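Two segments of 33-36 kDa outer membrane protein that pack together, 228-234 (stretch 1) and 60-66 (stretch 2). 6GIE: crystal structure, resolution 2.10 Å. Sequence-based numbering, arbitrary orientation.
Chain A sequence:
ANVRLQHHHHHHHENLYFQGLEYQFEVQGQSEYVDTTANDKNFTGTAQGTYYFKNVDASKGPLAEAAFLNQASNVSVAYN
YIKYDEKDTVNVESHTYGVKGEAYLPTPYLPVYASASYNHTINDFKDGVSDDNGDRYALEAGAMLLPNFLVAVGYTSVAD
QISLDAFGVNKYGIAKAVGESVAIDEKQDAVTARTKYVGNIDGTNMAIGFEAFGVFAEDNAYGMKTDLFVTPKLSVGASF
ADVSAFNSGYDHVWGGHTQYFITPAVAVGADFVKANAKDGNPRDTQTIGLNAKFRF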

# COMPACT_ATOMS: atom_id res chain seq x y z
N LEU A 228 7.23 -11.46 2.88
CA LEU A 228 8.16 -12.15 3.76
C LEU A 228 9.41 -11.26 3.90
O LEU A 228 10.23 -11.14 2.97
CB LEU A 228 8.57 -13.51 3.17
CG LEU A 228 7.43 -14.29 2.50
CD1 LEU A 228 7.82 -15.66 1.97
CD2 LEU A 228 6.36 -14.49 3.55
N PHE A 229 9.60 -10.77 5.12
CA PHE A 229 10.73 -9.96 5.50
C PHE A 229 11.86 -10.85 5.88
O PHE A 229 12.00 -11.21 7.03
CB PHE A 229 10.32 -8.96 6.58
CG PHE A 229 9.31 -8.03 6.07
CD1 PHE A 229 9.71 -6.97 5.24
CD2 PHE A 229 7.97 -8.22 6.32
CE1 PHE A 229 8.76 -6.14 4.69
CE2 PHE A 229 7.01 -7.37 5.79
CZ PHE A 229 7.40 -6.32 4.96
N VAL A 230 12.58 -11.32 4.87
CA VAL A 230 13.56 -12.34 5.17
C VAL A 230 14.72 -11.76 5.97
O VAL A 230 15.39 -12.49 6.67
CB VAL A 230 14.07 -13.13 3.93
CG1 VAL A 230 12.92 -13.83 3.20
CG2 VAL A 230 14.87 -12.24 3.01
N THR A 231 14.94 -10.45 5.84
CA THR A 231 15.66 -9.69 6.85
C THR A 231 14.85 -8.42 6.99
O THR A 231 13.96 -8.20 6.18
CB THR A 231 17.07 -9.27 6.39
OG1 THR A 231 16.96 -8.15 5.47
CG2 THR A 231 17.82 -10.43 5.77
N PRO A 232 15.23 -7.53 7.90
CA PRO A 232 14.52 -6.26 8.08
C PRO A 232 14.58 -5.33 6.83
O PRO A 232 13.72 -4.40 6.64
CB PRO A 232 15.26 -5.61 9.30
CG PRO A 232 15.88 -6.77 10.01
CD PRO A 232 16.32 -7.67 8.88
N LYS A 233 15.58 -5.58 5.98
CA LYS A 233 15.77 -4.74 4.78
C LYS A 233 15.27 -5.39 3.54
O LYS A 233 15.08 -4.70 2.54
CB LYS A 233 17.23 -4.41 4.59
CG LYS A 233 17.89 -4.04 5.90
CD LYS A 233 19.06 -3.11 5.71
CE LYS A 233 20.17 -3.83 4.95
NZ LYS A 233 20.94 -2.83 4.15
N LEU A 234 15.10 -6.71 3.57
CA LEU A 234 14.81 -7.38 2.35
C LEU A 234 13.48 -8.07 2.37
O LEU A 234 13.18 -8.90 3.25
CB LEU A 234 15.97 -8.32 1.99
CG LEU A 234 15.78 -9.15 0.72
CD1 LEU A 234 15.69 -8.30 -0.52
CD2 LEU A 234 16.85 -10.23 0.51
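Stretch 2 (60-66) KGPLAEA

The most unusual feature of this contact is that one carbonyl, Pro-232 O, accepts the only direct hydrogen bond between the stretches and one end of the water bridge. Pro-232 O accepts a hydrogen bond from Leu-63 N at 2.9 Å with an N-H...O angle of 170°, close to linear. It also accepts one from water 1, whose oxygen lies 2.6 Å from Pro-232 O and in turn takes the proton of Ala-64 N at 3.0 Å. The direct distance from Pro-232 O to Ala-64 N is 4.5 Å, too long for a hydrogen bond, so the water closes that gap. A CA-H...O contact, Pro-62 CA to Pro-232 O at 3.6 Å with 129° at the hydrogen, adds a third approach to the same oxygen.

This is a meeting of turns rather than a pairing of strands, and the CA atoms come nearest at Pro-232 and Pro-62, 4.0 Å apart. The end-to-end CA vectors, 228 to 234 and 60 to 66, are close to perpendicular, so the run is neither parallel nor antiparallel. In stretch 1, Leu-228 and Phe-229 lie in a strand, and the chain turns a corner at Val-230; Thr-231 OG1 accepts a hydrogen bond from Lys-233 N at 3.0 Å and a weak one from Leu-234 N, also at 3.0 Å, which ties the turn together. Stretch 2 reaches this turn with Pro-62 extended (phi/psi -55/135), then winds into a 3-10 segment at Leu-63 and Ala-64. The hydrogen bond from Glu-65 N to Pro-62 O, 3.1 Å, spans that segment, and Glu-65 occupies the N-cap position before a helix.

The apolar part is centred on Phe-229, whose CA-to-CB bond points toward stretch 2 and whose chi1 is -63° (m). Pro-62 CB lies over one face of the ring, 3.6 Å from the centroid of Phe-229 and 22° off the normal, which satisfies CH-pi geometry; its nearest ring atom is Phe-229 CD1, 3.3 Å from Pro-62 CB. Farther around the ring, Ala-64 CB approaches Phe-229 CE1 at 4.0 Å and Glu-65 CG approaches Phe-229 CZ at 3.8 Å, both obliquely. Thus three residues of stretch 2 gather about one aromatic side chain.

The remaining contacts are looser. Pro-232 CB is 4.1 Å from Gly-61 O, and Lys-233 CG is 4.3 Å from Leu-63 CD1, although the CA-to-CB bond of Lys-233 points away from stretch 2. Together the two stretches bury 291 Å², with Phe-229 covered over 77 Å², the largest share of any residue.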

# COMPACT_ATOMS: atom_id res chain seq x y z
N LYS A 60 12.33 -0.99 14.95
CA LYS A 60 11.61 -2.03 15.73
C LYS A 60 11.05 -3.20 14.89
O LYS A 60 10.36 -4.04 15.43
CB LYS A 60 10.49 -1.42 16.58
CG LYS A 60 9.19 -1.16 15.82
CD LYS A 60 8.23 -0.34 16.68
CE LYS A 60 8.67 1.11 16.75
NZ LYS A 60 7.89 1.91 17.72
N GLY A 61 11.35 -3.23 13.59
CA GLY A 61 10.92 -4.35 12.72
C GLY A 61 11.28 -4.15 11.25
O GLY A 61 12.16 -3.38 10.91
N PRO A 62 10.61 -4.84 10.36
CA PRO A 62 10.96 -4.58 8.94
C PRO A 62 10.86 -3.07 8.54
O PRO A 62 9.83 -2.38 8.89
CB PRO A 62 9.93 -5.40 8.19
CG PRO A 62 8.75 -5.58 9.16
CD PRO A 62 9.36 -5.62 10.52
N LEU A 63 11.86 -2.54 7.83
CA LEU A 63 11.91 -1.09 7.56
C LEU A 63 10.75 -0.72 6.66
O LEU A 63 10.14 0.35 6.83
CB LEU A 63 13.21 -0.63 6.92
CG LEU A 63 14.54 -0.73 7.65
CD1 LEU A 63 15.71 -0.42 6.71
CD2 LEU A 63 14.60 0.21 8.80
N ALA A 64 10.37 -1.60 5.73
CA ALA A 64 9.25 -1.21 4.84
C ALA A 64 7.96 -0.82 5.59
O ALA A 64 7.18 -0.02 5.05
CB ALA A 64 8.95 -2.28 3.80
N GLU A 65 7.73 -1.38 6.79
CA GLU A 65 6.48 -1.25 7.48
C GLU A 65 6.60 -0.39 8.73
O GLU A 65 5.78 -0.48 9.62
CB GLU A 65 5.93 -2.64 7.91
CG GLU A 65 5.50 -3.50 6.75
CD GLU A 65 4.31 -2.96 5.94
OE1 GLU A 65 3.51 -2.12 6.42
OE2 GLU A 65 4.20 -3.34 4.74
N ALA A 66 7.62 0.44 8.80
CA ALA A 66 7.89 1.23 10.00
C ALA A 66 6.77 2.21 10.30
O ALA A 66 6.50 2.45 11.52
CB ALA A 66 9.22 1.99 9.84
O HOH W 1 11.79 -4.10 4.99